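Local coordinates for Myo-inositol-1-phosphate synthase-related protein (Thermotoga maritima MSB8, PDB 3CIN) that binds nicotinamide-adenine-dinucleotide and is related to the myo-inositol-1-phosphate synthases, though its own function is not established, at residues C143-F151 and L260-F271. Numbering follows the deposited sequence.
Sequences CTTEAFVPF and LTDDGKNKSKEF. With NAD (nicotinamide-adenine-dinucleotide), chain F.
The hydroxyl of S268 gives its proton to the carbonyl of F148, OG to O 2.7 Å, arriving in the carbonyl plane on a lone pair at a C=O...O angle of 126°. With OG anti to its own carbonyl carbon, S268 turns toward the loop, and S268 OG also lies 2.8 Å from F148 N. One turn earlier the helix presents G264, where A147 CB rests 3.6 Å from G264 O and the CA atoms of A147 and G264 are the nearest pair across the contact, 4.9 Å apart. L260, just before the helix, lays CD2 against the T145–A147 backbone, 3.5 Å from T145 O. At the other end F271 offers a ring face to P150: CD sits over the ring centre, 3.5 Å from the centroid and 2° off the normal, a CH-pi contact, while E270 CB covers the opposite face. F148 takes the hindered rotamer, CG between N and the carbonyl carbon (chi1 68°), which swings its ring back to the helix and brings CZ against F271 CB. Farther out, V149 CG2 meets the aliphatic part of K267 at about a right angle. The helix start is capped by T261, whose OG1 accepts from G264 N. The E146 side chain leaves the backbone away from the helix, and its carboxylate is hydrogen-bonded to T197, T170 and T172. Upstream, C143 O accepts from NAD O3D at 2.8 Å, and T145 OG1 accepts from NAD O2D at 2.7 Å while also bonded to D256. The contact thus packs helix 262-272 against the loop after strand 138-141 of the parallel sheet, where the loop borders the dinucleotide as in a Rossmann-type NAD-binding fold.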
ATOM      1  N   CYS A 143     -14.816  19.909 -21.423  1.00 30.98           N
ATOM      2  CA  CYS A 143     -14.244  21.203 -21.069  1.00 29.59           C
ATOM      3  C   CYS A 143     -13.639  21.205 -19.655  1.00 30.82           C
ATOM      4  O   CYS A 143     -13.978  20.370 -18.843  1.00 31.14           O
ATOM      5  CB  CYS A 143     -15.281  22.336 -21.152  1.00 33.20           C
ATOM      6  SG  CYS A 143     -15.807  22.651 -22.831  1.00 33.80           S
ATOM      7  N   THR A 144     -12.745  22.167 -19.399  1.00 28.30           N
ATOM      8  CA  THR A 144     -12.113  22.438 -18.118  1.00 29.65           C
ATOM      9  C   THR A 144     -13.153  22.479 -16.997  1.00 29.66           C
ATOM     10  O   THR A 144     -14.237  23.003 -17.149  1.00 31.07           O
ATOM     11  CB  THR A 144     -11.375  23.797 -18.189  1.00 30.84           C
ATOM     12  OG1 THR A 144     -10.320  23.726 -19.173  1.00 30.49           O
ATOM     13  CG2 THR A 144     -10.791  24.258 -16.850  1.00 27.76           C
ATOM     14  N   THR A 145     -12.819  21.865 -15.865  1.00 29.62           N
ATOM     15  CA  THR A 145     -13.671  21.938 -14.669  1.00 29.84           C
ATOM     16  C   THR A 145     -14.012  23.376 -14.266  1.00 30.67           C
ATOM     17  O   THR A 145     -13.170  24.260 -14.332  1.00 29.23           O
ATOM     18  CB  THR A 145     -12.931  21.239 -13.477  1.00 33.89           C
ATOM     19  OG1 THR A 145     -12.455  19.945 -13.867  1.00 38.25           O
ATOM     20  CG2 THR A 145     -13.803  21.071 -12.294  1.00 32.73           C
ATOM     21  N   GLU A 146     -15.250  23.581 -13.756  1.00 31.56           N
ATOM     22  CA  GLU A 146     -15.898  24.887 -13.596  1.00 29.73           C
ATOM     23  C   GLU A 146     -16.423  25.101 -12.196  1.00 30.99           C
ATOM     24  O   GLU A 146     -16.870  24.149 -11.546  1.00 30.53           O
ATOM     25  CB  GLU A 146     -17.123  25.047 -14.484  1.00 33.53           C
ATOM     26  CG  GLU A 146     -16.854  24.787 -15.952  1.00 30.87           C
ATOM     27  CD  GLU A 146     -18.096  24.587 -16.766  1.00 32.67           C
ATOM     28  OE1 GLU A 146     -19.160  24.288 -16.196  1.00 34.98           O
ATOM     29  OE2 GLU A 146     -17.977  24.691 -17.996  1.00 31.63           O
ATOM     30  N   ALA A 147     -16.285  26.334 -11.710  1.00 30.30           N
ATOM     31  CA  ALA A 147     -16.950  26.735 -10.456  1.00 31.03           C
ATOM     32  C   ALA A 147     -18.406  27.094 -10.832  1.00 33.22           C
ATOM     33  O   ALA A 147     -18.670  28.205 -11.274  1.00 37.28           O
ATOM     34  CB  ALA A 147     -16.252  27.926  -9.852  1.00 31.99           C
ATOM     35  N   PHE A 148     -19.340  26.158 -10.673  1.00 31.84           N
ATOM     36  CA  PHE A 148     -20.719  26.322 -11.158  1.00 29.53           C
ATOM     37  C   PHE A 148     -21.649  26.409  -9.965  1.00 28.94           C
ATOM     38  O   PHE A 148     -21.295  25.990  -8.837  1.00 28.86           O
ATOM     39  CB  PHE A 148     -21.137  25.155 -12.039  1.00 27.89           C
ATOM     40  CG  PHE A 148     -21.283  23.848 -11.289  1.00 29.52           C
ATOM     41  CD1 PHE A 148     -20.182  23.103 -10.966  1.00 30.62           C
ATOM     42  CD2 PHE A 148     -22.532  23.406 -10.836  1.00 32.29           C
ATOM     43  CE1 PHE A 148     -20.297  21.946 -10.206  1.00 31.80           C
ATOM     44  CE2 PHE A 148     -22.645  22.255 -10.097  1.00 30.98           C
ATOM     45  CZ  PHE A 148     -21.561  21.525  -9.794  1.00 31.50           C
ATOM     46  N   VAL A 149     -22.832  26.932 -10.233  1.00 30.56           N
ATOM     47  CA  VAL A 149     -23.952  26.871  -9.306  1.00 29.52           C
ATOM     48  C   VAL A 149     -25.184  26.490 -10.136  1.00 30.82           C
ATOM     49  O   VAL A 149     -25.496  27.171 -11.101  1.00 27.96           O
ATOM     50  CB  VAL A 149     -24.207  28.243  -8.664  1.00 31.28           C
ATOM     51  CG1 VAL A 149     -25.548  28.246  -7.872  1.00 29.47           C
ATOM     52  CG2 VAL A 149     -23.000  28.667  -7.800  1.00 32.31           C
ATOM     53  N   PRO A 150     -25.849  25.395  -9.795  1.00 26.47           N
ATOM     54  CA  PRO A 150     -27.023  25.020 -10.576  1.00 28.95           C
ATOM     55  C   PRO A 150     -28.201  25.992 -10.405  1.00 26.68           C
ATOM     56  O   PRO A 150     -28.264  26.829  -9.471  1.00 27.08           O
ATOM     57  CB  PRO A 150     -27.402  23.627 -10.012  1.00 29.38           C
ATOM     58  CG  PRO A 150     -27.003  23.700  -8.621  1.00 34.24           C
ATOM     59  CD  PRO A 150     -25.663  24.519  -8.633  1.00 28.47           C
ATOM     60  N   PHE A 151     -29.146  25.856 -11.340  1.00 29.98           N
ATOM     61  CA  PHE A 151     -30.354  26.682 -11.385  1.00 26.33           C
ATOM     62  C   PHE A 151     -31.541  26.083 -10.639  1.00 28.85           C
ATOM     63  O   PHE A 151     -32.221  26.772  -9.902  1.00 32.53           O
ATOM     64  CB  PHE A 151     -30.747  27.023 -12.820  1.00 28.81           C
ATOM     65  CG  PHE A 151     -29.774  27.932 -13.480  1.00 27.02           C
ATOM     66  CD1 PHE A 151     -29.827  29.278 -13.266  1.00 28.89           C
ATOM     67  CD2 PHE A 151     -28.716  27.426 -14.180  1.00 32.28           C
ATOM     68  CE1 PHE A 151     -28.898  30.115 -13.830  1.00 27.35           C
ATOM     69  CE2 PHE A 151     -27.816  28.277 -14.769  1.00 28.67           C
ATOM     70  CZ  PHE A 151     -27.895  29.609 -14.574  1.00 29.43           C
ATOM     71  N   LEU A 260      -9.493  25.732 -10.733  1.00 34.82           N
ATOM     72  CA  LEU A 260     -10.384  26.435  -9.839  1.00 31.86           C
ATOM     73  C   LEU A 260      -9.527  27.123  -8.748  1.00 39.42           C
ATOM     74  O   LEU A 260      -8.564  26.538  -8.233  1.00 39.43           O
ATOM     75  CB  LEU A 260     -11.395  25.464  -9.152  1.00 30.52           C
ATOM     76  CG  LEU A 260     -12.455  24.748 -10.000  1.00 42.47           C
ATOM     77  CD1 LEU A 260     -13.691  24.284  -9.152  1.00 36.82           C
ATOM     78  CD2 LEU A 260     -12.870  25.586 -11.108  1.00 44.34           C
ATOM     79  N   THR A 261      -9.879  28.354  -8.419  1.00 39.84           N
ATOM     80  CA  THR A 261      -9.288  29.017  -7.269  1.00 45.41           C
ATOM     81  C   THR A 261      -9.829  28.379  -5.992  1.00 47.37           C
ATOM     82  O   THR A 261     -10.778  27.615  -6.040  1.00 46.65           O
ATOM     83  CB  THR A 261      -9.627  30.486  -7.267  1.00 46.45           C
ATOM     84  OG1 THR A 261     -11.048  30.625  -7.392  1.00 45.48           O
ATOM     85  CG2 THR A 261      -8.944  31.204  -8.446  1.00 45.22           C
ATOM     86  N   ASP A 262      -9.222  28.676  -4.847  1.00 48.60           N
ATOM     87  CA  ASP A 262      -9.816  28.265  -3.574  1.00 50.27           C
ATOM     88  C   ASP A 262     -11.252  28.819  -3.434  1.00 49.10           C
ATOM     89  O   ASP A 262     -12.158  28.106  -3.000  1.00 47.37           O
ATOM     90  CB  ASP A 262      -8.922  28.683  -2.382  1.00 50.92           C
ATOM     91  CG  ASP A 262      -7.850  27.623  -2.051  1.00 58.20           C
ATOM     92  OD1 ASP A 262      -7.637  26.680  -2.863  1.00 65.13           O
ATOM     93  OD2 ASP A 262      -7.227  27.717  -0.967  1.00 72.79           O
ATOM     94  N   ASP A 263     -11.456  30.062  -3.857  1.00 45.84           N
ATOM     95  CA  ASP A 263     -12.786  30.671  -3.858  1.00 48.35           C
ATOM     96  C   ASP A 263     -13.800  29.917  -4.748  1.00 48.93           C
ATOM     97  O   ASP A 263     -14.924  29.626  -4.318  1.00 50.27           O
ATOM     98  CB  ASP A 263     -12.696  32.142  -4.301  1.00 47.94           C
ATOM     99  CG  ASP A 263     -12.306  33.109  -3.147  1.00 57.02           C
ATOM    100  OD1 ASP A 263     -11.862  32.662  -2.056  1.00 57.25           O
ATOM    101  OD2 ASP A 263     -12.453  34.336  -3.346  1.00 58.79           O
ATOM    102  N   GLY A 264     -13.411  29.607  -5.983  1.00 48.22           N
ATOM    103  CA  GLY A 264     -14.296  28.848  -6.897  1.00 47.69           C
ATOM    104  C   GLY A 264     -14.659  27.482  -6.326  1.00 47.13           C
ATOM    105  O   GLY A 264     -15.817  27.032  -6.405  1.00 47.79           O
ATOM    106  N   LYS A 265     -13.665  26.826  -5.736  1.00 46.42           N
ATOM    107  CA  LYS A 265     -13.886  25.571  -5.025  1.00 50.72           C
ATOM    108  C   LYS A 265     -14.875  25.738  -3.893  1.00 50.22           C
ATOM    109  O   LYS A 265     -15.738  24.880  -3.713  1.00 52.51           O
ATOM    110  CB  LYS A 265     -12.567  24.993  -4.499  1.00 50.59           C
ATOM    111  CG  LYS A 265     -11.770  24.231  -5.551  1.00 54.09           C
ATOM    112  CD  LYS A 265     -10.437  23.723  -4.977  1.00 54.72           C
ATOM    113  CE  LYS A 265      -9.654  22.882  -6.005  1.00 64.60           C
ATOM    114  NZ  LYS A 265      -8.169  22.984  -5.783  1.00 62.59           N
ATOM    115  N   ASN A 266     -14.735  26.820  -3.124  1.00 52.66           N
ATOM    116  CA  ASN A 266     -15.656  27.112  -2.004  1.00 53.47           C
ATOM    117  C   ASN A 266     -17.085  27.329  -2.499  1.00 52.13           C
ATOM    118  O   ASN A 266     -18.042  26.901  -1.868  1.00 51.92           O
ATOM    119  CB  ASN A 266     -15.211  28.351  -1.214  1.00 52.59           C
ATOM    120  CG  ASN A 266     -13.932  28.122  -0.408  1.00 57.30           C
ATOM    121  OD1 ASN A 266     -13.584  26.990  -0.061  1.00 61.40           O
ATOM    122  ND2 ASN A 266     -13.222  29.210  -0.117  1.00 60.72           N
ATOM    123  N   LYS A 267     -17.207  27.984  -3.644  1.00 50.59           N
ATOM    124  CA  LYS A 267     -18.505  28.344  -4.210  1.00 51.07           C
ATOM    125  C   LYS A 267     -19.319  27.105  -4.670  1.00 49.01           C
ATOM    126  O   LYS A 267     -20.548  27.063  -4.525  1.00 48.07           O
ATOM    127  CB  LYS A 267     -18.286  29.312  -5.379  1.00 51.49           C
ATOM    128  CG  LYS A 267     -19.559  29.849  -6.054  1.00 52.91           C
ATOM    129  CD  LYS A 267     -19.311  30.240  -7.518  1.00 52.05           C
ATOM    130  CE  LYS A 267     -19.067  31.712  -7.703  1.00 58.71           C
ATOM    131  NZ  LYS A 267     -18.618  31.976  -9.100  1.00 58.57           N
ATOM    132  N   SER A 268     -18.624  26.112  -5.227  1.00 46.21           N
ATOM    133  CA  SER A 268     -19.253  24.929  -5.796  1.00 43.54           C
ATOM    134  C   SER A 268     -19.268  23.716  -4.876  1.00 43.14           C
ATOM    135  O   SER A 268     -19.935  22.738  -5.205  1.00 41.94           O
ATOM    136  CB  SER A 268     -18.531  24.539  -7.079  1.00 45.44           C
ATOM    137  OG  SER A 268     -18.745  25.534  -8.059  1.00 43.00           O
ATOM    138  N   LYS A 269     -18.509  23.789  -3.763  1.00 43.01           N
ATOM    139  CA  LYS A 269     -18.329  22.687  -2.803  1.00 43.36           C
ATOM    140  C   LYS A 269     -19.671  22.037  -2.384  1.00 41.04           C
ATOM    141  O   LYS A 269     -19.799  20.803  -2.360  1.00 44.64           O
ATOM    142  CB  LYS A 269     -17.582  23.204  -1.545  1.00 44.92           C
ATOM    143  CG  LYS A 269     -17.519  22.203  -0.403  1.00 45.80           C
ATOM    144  N   GLU A 270     -20.671  22.874  -2.125  1.00 41.91           N
ATOM    145  CA  GLU A 270     -22.030  22.393  -1.764  1.00 40.77           C
ATOM    146  C   GLU A 270     -22.524  21.341  -2.780  1.00 37.41           C
ATOM    147  O   GLU A 270     -23.219  20.369  -2.436  1.00 37.39           O
ATOM    148  CB  GLU A 270     -22.995  23.590  -1.734  1.00 39.41           C
ATOM    149  CG  GLU A 270     -24.368  23.338  -1.103  1.00 45.45           C
ATOM    150  CD  GLU A 270     -25.184  24.645  -0.882  1.00 41.19           C
ATOM    151  OE1 GLU A 270     -24.931  25.639  -1.598  1.00 54.09           O
ATOM    152  OE2 GLU A 270     -26.073  24.672   0.009  1.00 57.66           O
ATOM    153  N   PHE A 271     -22.133  21.518  -4.042  1.00 32.72           N
ATOM    154  CA  PHE A 271     -22.569  20.662  -5.111  1.00 32.77           C
ATOM    155  C   PHE A 271     -21.534  19.629  -5.560  1.00 37.43           C
ATOM    156  O   PHE A 271     -21.900  18.566  -6.004  1.00 41.38           O
ATOM    157  CB  PHE A 271     -23.020  21.533  -6.294  1.00 34.65           C
ATOM    158  CG  PHE A 271     -23.847  22.711  -5.864  1.00 38.60           C
ATOM    159  CD1 PHE A 271     -25.176  22.549  -5.468  1.00 33.40           C
ATOM    160  CD2 PHE A 271     -23.295  23.984  -5.833  1.00 35.52           C
ATOM    161  CE1 PHE A 271     -25.917  23.606  -5.033  1.00 34.14           C
ATOM    162  CE2 PHE A 271     -24.043  25.050  -5.391  1.00 36.85           C
ATOM    163  CZ  PHE A 271     -25.353  24.852  -4.981  1.00 31.36           C
TER
HETATM  164  PA  NAD F 400      -7.798  19.308 -20.222  1.00 30.21           P
HETATM  165  O1A NAD F 400      -6.640  18.523 -20.776  1.00 30.14           O
HETATM  166  O2A NAD F 400      -7.353  20.595 -19.599  1.00 32.40           O
HETATM  167  O5B NAD F 400      -8.695  19.666 -21.458  1.00 29.79           O
HETATM  168  C5B NAD F 400      -9.742  20.628 -21.345  1.00 33.91           C
HETATM  169  C4B NAD F 400      -9.881  21.301 -22.699  1.00 31.32           C
HETATM  170  O4B NAD F 400     -11.057  22.093 -22.698  1.00 31.01           O
HETATM  171  C3B NAD F 400      -8.727  22.220 -23.082  1.00 31.00           C
HETATM  172  O3B NAD F 400      -8.342  22.026 -24.433  1.00 28.33           O
HETATM  173  C2B NAD F 400      -9.306  23.616 -22.892  1.00 33.16           C
HETATM  174  O2B NAD F 400      -8.603  24.592 -23.613  1.00 29.18           O
HETATM  175  C1B NAD F 400     -10.741  23.372 -23.304  1.00 30.92           C
HETATM  176  N9A NAD F 400     -11.713  24.352 -22.811  1.00 26.88           N
HETATM  177  C8A NAD F 400     -11.694  24.913 -21.539  1.00 28.52           C
HETATM  178  N7A NAD F 400     -12.844  25.663 -21.426  1.00 29.18           N
HETATM  179  C5A NAD F 400     -13.529  25.570 -22.612  1.00 28.23           C
HETATM  180  C6A NAD F 400     -14.689  26.192 -23.081  1.00 30.78           C
HETATM  181  N6A NAD F 400     -15.456  27.016 -22.300  1.00 31.10           N
HETATM  182  N1A NAD F 400     -15.131  25.833 -24.340  1.00 26.93           N
HETATM  183  C2A NAD F 400     -14.396  24.958 -25.120  1.00 28.62           C
HETATM  184  N3A NAD F 400     -13.207  24.399 -24.702  1.00 26.17           N
HETATM  185  C4A NAD F 400     -12.802  24.728 -23.458  1.00 26.24           C
HETATM  186  O3  NAD F 400      -8.643  18.436 -19.218  1.00 28.15           O
HETATM  187  PN  NAD F 400      -8.965  16.899 -19.371  1.00 29.79           P
HETATM  188  O1N NAD F 400      -8.035  16.146 -18.479  1.00 31.96           O
HETATM  189  O2N NAD F 400      -9.177  16.543 -20.804  1.00 29.80           O
HETATM  190  O5D NAD F 400     -10.370  16.817 -18.625  1.00 31.31           O
HETATM  191  C5D NAD F 400     -11.533  17.310 -19.248  1.00 32.51           C
HETATM  192  C4D NAD F 400     -12.703  17.368 -18.272  1.00 31.50           C
HETATM  193  O4D NAD F 400     -13.066  16.056 -17.938  1.00 31.31           O
HETATM  194  C3D NAD F 400     -12.453  18.120 -16.974  1.00 30.99           C
HETATM  195  O3D NAD F 400     -13.653  18.836 -16.583  1.00 34.51           O
HETATM  196  C2D NAD F 400     -12.249  16.975 -15.993  1.00 33.56           C
HETATM  197  O2D NAD F 400     -12.619  17.339 -14.660  1.00 38.87           O
HETATM  198  C1D NAD F 400     -13.236  15.972 -16.547  1.00 33.24           C
HETATM  199  N1N NAD F 400     -12.969  14.606 -16.103  1.00 36.64           N
HETATM  200  C2N NAD F 400     -11.802  14.027 -16.398  1.00 35.64           C
HETATM  201  C3N NAD F 400     -11.659  12.687 -15.950  1.00 42.39           C
HETATM  202  C7N NAD F 400     -10.518  11.935 -16.464  1.00 41.61           C
HETATM  203  O7N NAD F 400      -9.636  12.636 -17.238  1.00 48.49           O
HETATM  204  N7N NAD F 400     -10.387  10.631 -16.175  1.00 57.75           N
HETATM  205  C4N NAD F 400     -12.642  12.028 -15.239  1.00 43.86           C
HETATM  206  C5N NAD F 400     -13.817  12.657 -14.942  1.00 51.05           C
HETATM  207  C6N NAD F 400     -13.967  13.968 -15.413  1.00 38.95           C